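Local coordinates for capsule biosynthesis protein capD (Bacillus anthracis, PDB 3G9K) that forms, with its partner chain, a transpeptidase that cleaves the poly-gamma-D-glutamate capsule and links it to meso-diaminopimelic acid of the peptidoglycan, at the interface of chains A and B. Coordinates in Å, arbitrary orientation; residue numbers count along the deposited sequence, not the author numbering. Chains: chain A, Capsule biosynthesis protein capD; chain B, Capsule biosynthesis protein capD.

Contact 1: the interface of chains A and B. Residues chain A 44, 73-76; chain B 10-13, 64, 66.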
ATOM      1  N   ALA A  44     -14.873   9.749   3.295  1.00 22.89           N
ATOM      2  CA  ALA A  44     -13.796   8.830   2.858  1.00 22.81           C
ATOM      3  C   ALA A  44     -12.681   8.784   3.897  1.00 22.66           C
ATOM      4  O   ALA A  44     -12.157   7.701   4.184  1.00 21.27           O
ATOM      5  CB  ALA A  44     -13.246   9.233   1.487  1.00 22.70           C
ATOM      6  N   ILE A  73      -5.303  12.036  -0.542  1.00 21.12           N
ATOM      7  CA  ILE A  73      -6.703  12.447  -0.374  1.00 21.41           C
ATOM      8  C   ILE A  73      -7.003  13.475  -1.482  1.00 22.66           C
ATOM      9  O   ILE A  73      -6.440  14.597  -1.491  1.00 22.37           O
ATOM     10  CB  ILE A  73      -7.022  13.056   1.006  1.00 21.44           C
ATOM     11  CG1 ILE A  73      -6.606  12.140   2.183  1.00 21.82           C
ATOM     12  CG2 ILE A  73      -8.521  13.305   1.120  1.00 21.44           C
ATOM     13  CD1 ILE A  73      -6.586  12.824   3.569  1.00 22.75           C
ATOM     14  N   ILE A  74      -7.884  13.091  -2.402  1.00 23.46           N
ATOM     15  CA  ILE A  74      -8.295  13.962  -3.510  1.00 25.55           C
ATOM     16  C   ILE A  74      -9.807  14.189  -3.456  1.00 27.45           C
ATOM     17  O   ILE A  74     -10.602  13.274  -3.682  1.00 27.02           O
ATOM     18  CB  ILE A  74      -7.878  13.380  -4.900  1.00 25.46           C
ATOM     19  CG1 ILE A  74      -6.409  12.905  -4.927  1.00 23.87           C
ATOM     20  CG2 ILE A  74      -8.172  14.405  -6.043  1.00 23.70           C
ATOM     21  CD1 ILE A  74      -5.292  13.964  -4.847  1.00 23.51           C
ATOM     22  N   SER A  75     -10.190  15.415  -3.090  1.00 29.54           N
ATOM     23  CA  SER A  75     -11.594  15.799  -3.004  1.00 31.40           C
ATOM     24  C   SER A  75     -11.882  16.665  -4.208  1.00 34.16           C
ATOM     25  O   SER A  75     -10.975  16.967  -4.982  1.00 34.39           O
ATOM     26  CB  SER A  75     -11.882  16.578  -1.718  1.00 32.17           C
ATOM     27  OG  SER A  75     -11.162  17.797  -1.705  1.00 33.06           O
ATOM     28  N   LYS A  76     -13.139  17.061  -4.352  1.00 36.62           N
ATOM     29  CA  LYS A  76     -13.531  18.033  -5.390  1.00 39.08           C
ATOM     30  C   LYS A  76     -12.677  19.296  -5.386  1.00 39.27           C
ATOM     31  O   LYS A  76     -12.402  19.846  -6.437  1.00 40.34           O
ATOM     32  CB  LYS A  76     -15.029  18.388  -5.266  1.00 39.12           C
ATOM     33  CG  LYS A  76     -15.882  17.599  -6.237  1.00 40.74           C
ATOM     34  CD  LYS A  76     -17.258  17.187  -5.685  1.00 41.15           C
ATOM     35  CE  LYS A  76     -17.872  16.147  -6.634  1.00 42.57           C
ATOM     36  NZ  LYS A  76     -19.239  15.655  -6.236  1.00 44.09           N
TER
ATOM     37  N   ASP B  10     -19.263  12.452  -1.576  1.00 30.32           N
ATOM     38  CA  ASP B  10     -18.775  13.722  -2.122  1.00 30.75           C
ATOM     39  C   ASP B  10     -17.818  13.526  -3.279  1.00 30.12           C
ATOM     40  O   ASP B  10     -17.331  14.490  -3.846  1.00 30.05           O
ATOM     41  CB  ASP B  10     -18.123  14.549  -1.024  1.00 32.08           C
ATOM     42  CG  ASP B  10     -19.077  14.826   0.127  1.00 35.59           C
ATOM     43  OD1 ASP B  10     -20.145  15.413  -0.136  1.00 39.18           O
ATOM     44  OD2 ASP B  10     -18.782  14.441   1.282  1.00 40.78           O
ATOM     45  N   GLY B  11     -17.539  12.272  -3.616  1.00 29.14           N
ATOM     46  CA  GLY B  11     -16.587  11.945  -4.689  1.00 28.45           C
ATOM     47  C   GLY B  11     -15.147  12.093  -4.262  1.00 26.67           C
ATOM     48  O   GLY B  11     -14.243  12.123  -5.091  1.00 26.99           O
ATOM     49  N   THR B  12     -14.907  12.201  -2.961  1.00 25.83           N
ATOM     50  CA  THR B  12     -13.535  12.310  -2.475  1.00 24.26           C
ATOM     51  C   THR B  12     -12.968  10.893  -2.554  1.00 23.22           C
ATOM     52  O   THR B  12     -13.655   9.937  -2.237  1.00 23.06           O
ATOM     53  CB  THR B  12     -13.451  12.820  -1.038  1.00 24.94           C
ATOM     54  OG1 THR B  12     -14.046  14.125  -0.971  1.00 25.31           O
ATOM     55  CG2 THR B  12     -12.017  12.876  -0.559  1.00 24.63           C
ATOM     56  N   VAL B  13     -11.725  10.791  -2.996  1.00 21.61           N
ATOM     57  CA  VAL B  13     -11.055   9.497  -3.153  1.00 21.78           C
ATOM     58  C   VAL B  13      -9.839   9.482  -2.242  1.00 19.94           C
ATOM     59  O   VAL B  13      -9.009  10.387  -2.211  1.00 20.00           O
ATOM     60  CB  VAL B  13     -10.761   9.115  -4.644  1.00 22.34           C
ATOM     61  CG1 VAL B  13     -10.448  10.302  -5.474  1.00 25.76           C
ATOM     62  CG2 VAL B  13      -9.685   8.019  -4.814  1.00 19.77           C
ATOM     63  N   VAL B  64      -4.213   8.494  -7.879  1.00 20.59           N
ATOM     64  CA  VAL B  64      -5.572   8.785  -8.336  1.00 20.69           C
ATOM     65  C   VAL B  64      -5.428   9.360  -9.751  1.00 21.43           C
ATOM     66  O   VAL B  64      -4.518  10.133 -10.013  1.00 20.97           O
ATOM     67  CB  VAL B  64      -6.292   9.817  -7.380  1.00 21.17           C
ATOM     68  CG1 VAL B  64      -7.549  10.380  -8.002  1.00 19.94           C
ATOM     69  CG2 VAL B  64      -6.596   9.150  -6.003  1.00 18.23           C
ATOM     70  N   LYS B  66      -7.880  11.196 -12.806  1.00 25.67           N
ATOM     71  CA  LYS B  66      -9.188  11.804 -13.051  1.00 26.95           C
ATOM     72  C   LYS B  66      -9.261  12.446 -14.430  1.00 28.25           C
ATOM     73  O   LYS B  66      -8.340  13.149 -14.860  1.00 27.82           O
ATOM     74  CB  LYS B  66      -9.529  12.876 -12.002  1.00 27.42           C
ATOM     75  CG  LYS B  66      -9.571  12.390 -10.563  1.00 27.29           C
ATOM     76  CD  LYS B  66      -9.852  13.490  -9.560  1.00 28.98           C
ATOM     77  CE  LYS B  66     -11.306  13.961  -9.582  1.00 32.59           C
ATOM     78  NZ  LYS B  66     -11.636  14.891  -8.430  1.00 32.03           N
TER
HETATM   79  O   HOH W   1     -15.142  15.567  -2.874  1.00 34.78           O
HETATM   80  O   HOH W   2     -12.268  13.391  -5.969  1.00 36.02           O
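An antiparallel beta bridge between the two chains of this gamma-glutamyltransferase-family enzyme, which are made as a single precursor, joins the end of strand 68-74 of the large chain to the start of strand 13-19 of the small chain. A:Ile74 and B:Val13 exchange both of their backbone hydrogen bonds. The amide N of A:Ile74 lies 2.9 Å from the carbonyl O of B:Val13 in an almost perfectly straight bond (179° at H) within the carbonyl plane. In the return bond, B:Val13 N sits 2.8 Å from A:Ile74 O, but 27° above that carbonyl's plane. The same A:Ile74 O also takes part in a bond to water 2, which B:Gly11 O and the side-chain amine NZ of B:Lys66 (3.0 Å) share, so the last carbonyl oxygen of the strand is gripped by the B:Val13 amide and by a water that also bridges to the small chain.

Over one face of the bridge the A:Ile74 side chain packs with its two branches parted. CG1, beside the backbone N (chi1 -47°), slides antiparallel past B:Val64 and comes 3.9 Å from its CG2, while CG2 meets the aliphatic CD of B:Lys66. A beta-branched residue fills this position well, and the lysine serves twice: its methylenes cover isoleucine and its tip reaches the water.

B:Thr12 turns to the opposite face. Its CG2, anti to the backbone N, crosses obliquely to the CG2 of A:Ile73 at 3.9 Å, and its hydroxyl OG1, beside the backbone N, binds water 1 at 2.6 Å. That water also joins A:Lys76 N to B:Asp10 O, tying the two loops together just beyond the strands. Farther out, the A:Lys76 chain, bent at chi2, runs alongside B:Asp10 O with CD 3.3 Å away; the NZ bond to this oxygen is weak. The carboxylate of B:Asp10 stands clear of A:Lys76 NZ, so any attraction would act at longer range.

Contact 2: the interface of chains A and B. Residues chain A 72, 81, 233-236, 240-242, 245; chain B 60-64.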
ATOM      1  N   LEU A  72      -3.104   9.490   0.195  1.00 19.92           N
ATOM      2  CA  LEU A  72      -3.459  10.487  -0.792  1.00 20.73           C
ATOM      3  C   LEU A  72      -4.933  10.753  -0.622  1.00 21.09           C
ATOM      4  O   LEU A  72      -5.734   9.799  -0.501  1.00 21.34           O
ATOM      5  CB  LEU A  72      -3.106   9.951  -2.201  1.00 21.45           C
ATOM      6  CG  LEU A  72      -3.155  10.845  -3.426  1.00 21.64           C
ATOM      7  CD1 LEU A  72      -2.170  11.977  -3.276  1.00 21.97           C
ATOM      8  CD2 LEU A  72      -2.882   9.994  -4.707  1.00 21.07           C
ATOM      9  N   PHE A  81      -1.344  14.953   0.365  1.00 22.15           N
ATOM     10  CA  PHE A  81      -0.637  13.718   0.656  1.00 22.18           C
ATOM     11  C   PHE A  81      -0.118  13.762   2.102  1.00 21.77           C
ATOM     12  O   PHE A  81       0.601  14.674   2.467  1.00 22.61           O
ATOM     13  CB  PHE A  81       0.547  13.472  -0.291  1.00 21.33           C
ATOM     14  CG  PHE A  81       1.184  12.139  -0.063  1.00 20.95           C
ATOM     15  CD1 PHE A  81       0.630  11.002  -0.619  1.00 23.13           C
ATOM     16  CD2 PHE A  81       2.264  12.004   0.773  1.00 20.91           C
ATOM     17  CE1 PHE A  81       1.173   9.747  -0.366  1.00 20.92           C
ATOM     18  CE2 PHE A  81       2.807  10.743   1.023  1.00 22.11           C
ATOM     19  CZ  PHE A  81       2.254   9.627   0.430  1.00 20.58           C
ATOM     20  N   VAL A 233      -3.198  13.060 -13.203  1.00 25.51           N
ATOM     21  CA  VAL A 233      -2.703  12.038 -12.274  1.00 25.29           C
ATOM     22  C   VAL A 233      -2.100  12.694 -11.039  1.00 25.06           C
ATOM     23  O   VAL A 233      -1.224  13.548 -11.149  1.00 24.36           O
ATOM     24  CB  VAL A 233      -1.654  11.113 -12.964  1.00 25.43           C
ATOM     25  CG1 VAL A 233      -1.121  10.083 -12.002  1.00 24.47           C
ATOM     26  CG2 VAL A 233      -2.290  10.406 -14.174  1.00 24.66           C
ATOM     27  N   TYR A 234      -2.588  12.271  -9.874  1.00 24.82           N
ATOM     28  CA  TYR A 234      -2.079  12.693  -8.571  1.00 24.37           C
ATOM     29  C   TYR A 234      -1.423  11.463  -7.957  1.00 23.67           C
ATOM     30  O   TYR A 234      -2.027  10.367  -7.940  1.00 20.67           O
ATOM     31  CB  TYR A 234      -3.229  13.179  -7.692  1.00 26.35           C
ATOM     32  CG  TYR A 234      -4.002  14.285  -8.361  1.00 26.99           C
ATOM     33  CD1 TYR A 234      -5.131  14.002  -9.142  1.00 29.75           C
ATOM     34  CD2 TYR A 234      -3.564  15.614  -8.268  1.00 30.06           C
ATOM     35  CE1 TYR A 234      -5.839  15.039  -9.780  1.00 28.75           C
ATOM     36  CE2 TYR A 234      -4.240  16.632  -8.905  1.00 30.52           C
ATOM     37  CZ  TYR A 234      -5.368  16.341  -9.664  1.00 29.95           C
ATOM     38  OH  TYR A 234      -6.024  17.379 -10.305  1.00 29.75           O
ATOM     39  N   THR A 235      -0.181  11.614  -7.520  1.00 21.80           N
ATOM     40  CA  THR A 235       0.529  10.475  -6.957  1.00 22.34           C
ATOM     41  C   THR A 235       1.470  10.881  -5.804  1.00 22.14           C
ATOM     42  O   THR A 235       1.540  12.045  -5.411  1.00 22.32           O
ATOM     43  CB  THR A 235       1.188   9.624  -8.088  1.00 22.12           C
ATOM     44  OG1 THR A 235       1.696   8.365  -7.558  1.00 22.32           O
ATOM     45  CG2 THR A 235       2.264  10.407  -8.812  1.00 20.06           C
ATOM     46  N   ALA A 236       2.156   9.904  -5.243  1.00 22.05           N
ATOM     47  CA  ALA A 236       2.845  10.084  -3.982  1.00 22.73           C
ATOM     48  C   ALA A 236       4.202  10.709  -4.223  1.00 22.90           C
ATOM     49  O   ALA A 236       4.965  10.211  -5.039  1.00 22.18           O
ATOM     50  CB  ALA A 236       2.987   8.719  -3.288  1.00 22.48           C
ATOM     51  N   PHE A 240       8.263   8.803  -1.407  1.00 25.77           N
ATOM     52  CA  PHE A 240       7.472   7.777  -2.121  1.00 25.41           C
ATOM     53  C   PHE A 240       7.873   7.820  -3.607  1.00 25.90           C
ATOM     54  O   PHE A 240       8.593   8.741  -4.024  1.00 26.04           O
ATOM     55  CB  PHE A 240       5.970   8.020  -1.932  1.00 25.02           C
ATOM     56  CG  PHE A 240       5.463   7.709  -0.526  1.00 25.68           C
ATOM     57  CD1 PHE A 240       4.691   6.586  -0.300  1.00 26.79           C
ATOM     58  CD2 PHE A 240       5.771   8.540   0.551  1.00 26.39           C
ATOM     59  CE1 PHE A 240       4.212   6.286   0.979  1.00 24.25           C
ATOM     60  CE2 PHE A 240       5.313   8.255   1.846  1.00 24.03           C
ATOM     61  CZ  PHE A 240       4.538   7.120   2.054  1.00 24.96           C
ATOM     62  N   SER A 241       7.381   6.879  -4.422  1.00 24.89           N
ATOM     63  CA  SER A 241       7.830   6.751  -5.817  1.00 24.68           C
ATOM     64  C   SER A 241       6.735   6.945  -6.873  1.00 22.54           C
ATOM     65  O   SER A 241       6.711   6.296  -7.894  1.00 22.93           O
ATOM     66  CB  SER A 241       8.496   5.390  -5.974  1.00 24.54           C
ATOM     67  OG  SER A 241       9.709   5.422  -5.241  1.00 26.46           O
ATOM     68  N   GLY A 242       5.859   7.886  -6.634  1.00 22.12           N
ATOM     69  CA  GLY A 242       4.888   8.275  -7.643  1.00 22.74           C
ATOM     70  C   GLY A 242       5.523   8.881  -8.886  1.00 22.92           C
ATOM     71  O   GLY A 242       5.029   8.661  -9.979  1.00 21.66           O
ATOM     72  N   LEU A 245       6.522   5.966 -11.124  1.00 22.54           N
ATOM     73  CA  LEU A 245       5.359   5.315 -11.730  1.00 23.02           C
ATOM     74  C   LEU A 245       4.819   6.132 -12.888  1.00 23.15           C
ATOM     75  O   LEU A 245       4.568   5.591 -13.967  1.00 21.87           O
ATOM     76  CB  LEU A 245       4.260   5.116 -10.674  1.00 22.95           C
ATOM     77  CG  LEU A 245       2.868   4.753 -11.179  1.00 23.22           C
ATOM     78  CD1 LEU A 245       2.863   3.536 -12.114  1.00 25.48           C
ATOM     79  CD2 LEU A 245       1.969   4.532  -9.943  1.00 24.00           C
TER
HETATM   80  N   MSE B  60       6.398   2.514  -2.797  1.00 28.32           N
HETATM   81  CA  MSE B  60       4.949   2.717  -2.632  1.00 26.97           C
HETATM   82  C   MSE B  60       4.479   3.938  -3.414  1.00 26.56           C
HETATM   83  O   MSE B  60       5.151   4.973  -3.410  1.00 26.31           O
HETATM   84  CB  MSE B  60       4.580   2.867  -1.154  1.00 26.84           C
HETATM   85  CG  MSE B  60       4.721   1.584  -0.317  1.00 25.23           C
HETATM   86 SE   MSE B  60       4.053   1.886   1.491  0.50 20.04          SE
HETATM   87  CE  MSE B  60       5.511   2.946   2.269  1.00 23.71           C
ATOM     88  N   ALA B  61       3.335   3.826  -4.045  1.00 20.40           N
ATOM     89  CA  ALA B  61       2.825   4.859  -4.904  1.00 20.80           C
ATOM     90  C   ALA B  61       1.292   4.946  -5.018  1.00 19.15           C
ATOM     91  O   ALA B  61       0.756   4.748  -6.050  1.00 19.90           O
ATOM     92  CB  ALA B  61       3.437   4.743  -6.237  1.00 20.27           C
ATOM     93  N   PRO B  62       0.617   5.287  -3.937  1.00 19.82           N
ATOM     94  CA  PRO B  62      -0.842   5.489  -4.003  1.00 19.04           C
ATOM     95  C   PRO B  62      -1.114   6.592  -5.031  1.00 20.06           C
ATOM     96  O   PRO B  62      -0.384   7.577  -5.072  1.00 17.75           O
ATOM     97  CB  PRO B  62      -1.221   5.905  -2.584  1.00 20.48           C
ATOM     98  CG  PRO B  62       0.109   6.379  -1.958  1.00 19.99           C
ATOM     99  CD  PRO B  62       1.178   5.612  -2.620  1.00 19.72           C
ATOM    100  N   THR B  63      -2.134   6.375  -5.856  1.00 18.79           N
ATOM    101  CA  THR B  63      -2.345   7.143  -7.065  1.00 19.57           C
ATOM    102  C   THR B  63      -3.858   7.335  -7.305  1.00 20.20           C
ATOM    103  O   THR B  63      -4.672   6.471  -6.966  1.00 17.70           O
ATOM    104  CB  THR B  63      -1.630   6.443  -8.274  1.00 19.55           C
ATOM    105  OG1 THR B  63      -0.214   6.404  -8.037  1.00 19.92           O
ATOM    106  CG2 THR B  63      -1.879   7.161  -9.665  1.00 18.43           C
ATOM    107  N   VAL B  64      -4.213   8.494  -7.879  1.00 20.59           N
ATOM    108  CA  VAL B  64      -5.572   8.785  -8.336  1.00 20.69           C
ATOM    109  C   VAL B  64      -5.428   9.360  -9.751  1.00 21.43           C
ATOM    110  O   VAL B  64      -4.518  10.133 -10.013  1.00 20.97           O
ATOM    111  CB  VAL B  64      -6.292   9.817  -7.380  1.00 21.17           C
ATOM    112  CG1 VAL B  64      -7.549  10.380  -8.002  1.00 19.94           C
ATOM    113  CG2 VAL B  64      -6.596   9.150  -6.003  1.00 18.23           C
TER
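Two threonine side chains lie side by side, pointing the same way, where strand 63-67 of the small chain runs antiparallel to strand 231-235 of the large chain. The OG1 atoms of A:Thr235 and B:Thr63 are 2.8 Å apart and hydrogen-bonded, with the donor undecided. A:Thr235 holds OG1 anti to its backbone N (chi1 -170°), whereas B:Thr63 places OG1 beside its backbone N, from where it also donates to B:Ala61 O of its own chain. Threonine suits the place because its other branch is apolar: CG2 of B:Thr63, anti to N, crosses obliquely to A:Val233 CG1 at 3.8 Å. From the other direction A:Leu245 of helix 242-254 comes tip to tip with B:Thr63, its CD2 3.5 Å from the threonine OG1 and also against the methyl of B:Ala61.

The backbones beside this pair are paired too. A:Tyr234 N donates to B:Val64 O, nearly along the C=O axis, and B:Val64 N returns a bond to A:Tyr234 O in the carbonyl plane, both at 2.9 Å.

The ring of B:Pro62 is turned towards apolar groups, whereas its backbone O is a weak partner of A:Thr235 OG1. Its CG meets the ring of A:Phe81 at the edge, in plane, 3.9 Å from CE1, and the two side chains cross at about a right angle. The methyl of A:Ala236 sits against CD of the same proline, small enough for close approach. Leucine A:Leu72, with CG anti to the backbone N, brings CD2 over the backbone at B:Thr63 CA and on to B:Val64 CG2.

The aromatic ring of A:Phe240 continues the contact. One face of it takes A:Phe81 CZ over its centre, while A:Phe240 CE1 touches the terminal CE of selenomethionine B:Met60, whose chain bends at chi3 (-75°). Beside it, A:Ser241 N donates a straight 3.1 Å bond to B:Met60 O from above the carbonyl plane.

Contact 1 and contact 2 have centres about 14 Å apart and share B:Val64, whose side chain packs in both contacts and whose backbone pairs in contact 2. Strand 68-74 of the large chain and strand 63-67 of the small chain contribute to both. Contact 1 adds strand 13-19 and contact 2 adds strand 231-235, so strands of both chains interleave through one continuous region, as befits two chains made from a single precursor. The centre of contact 1 lies about 21 Å from the nucleophile B:Thr1, so its role is more likely in holding the two chains together than in catalysis, although the distance alone does not prove this.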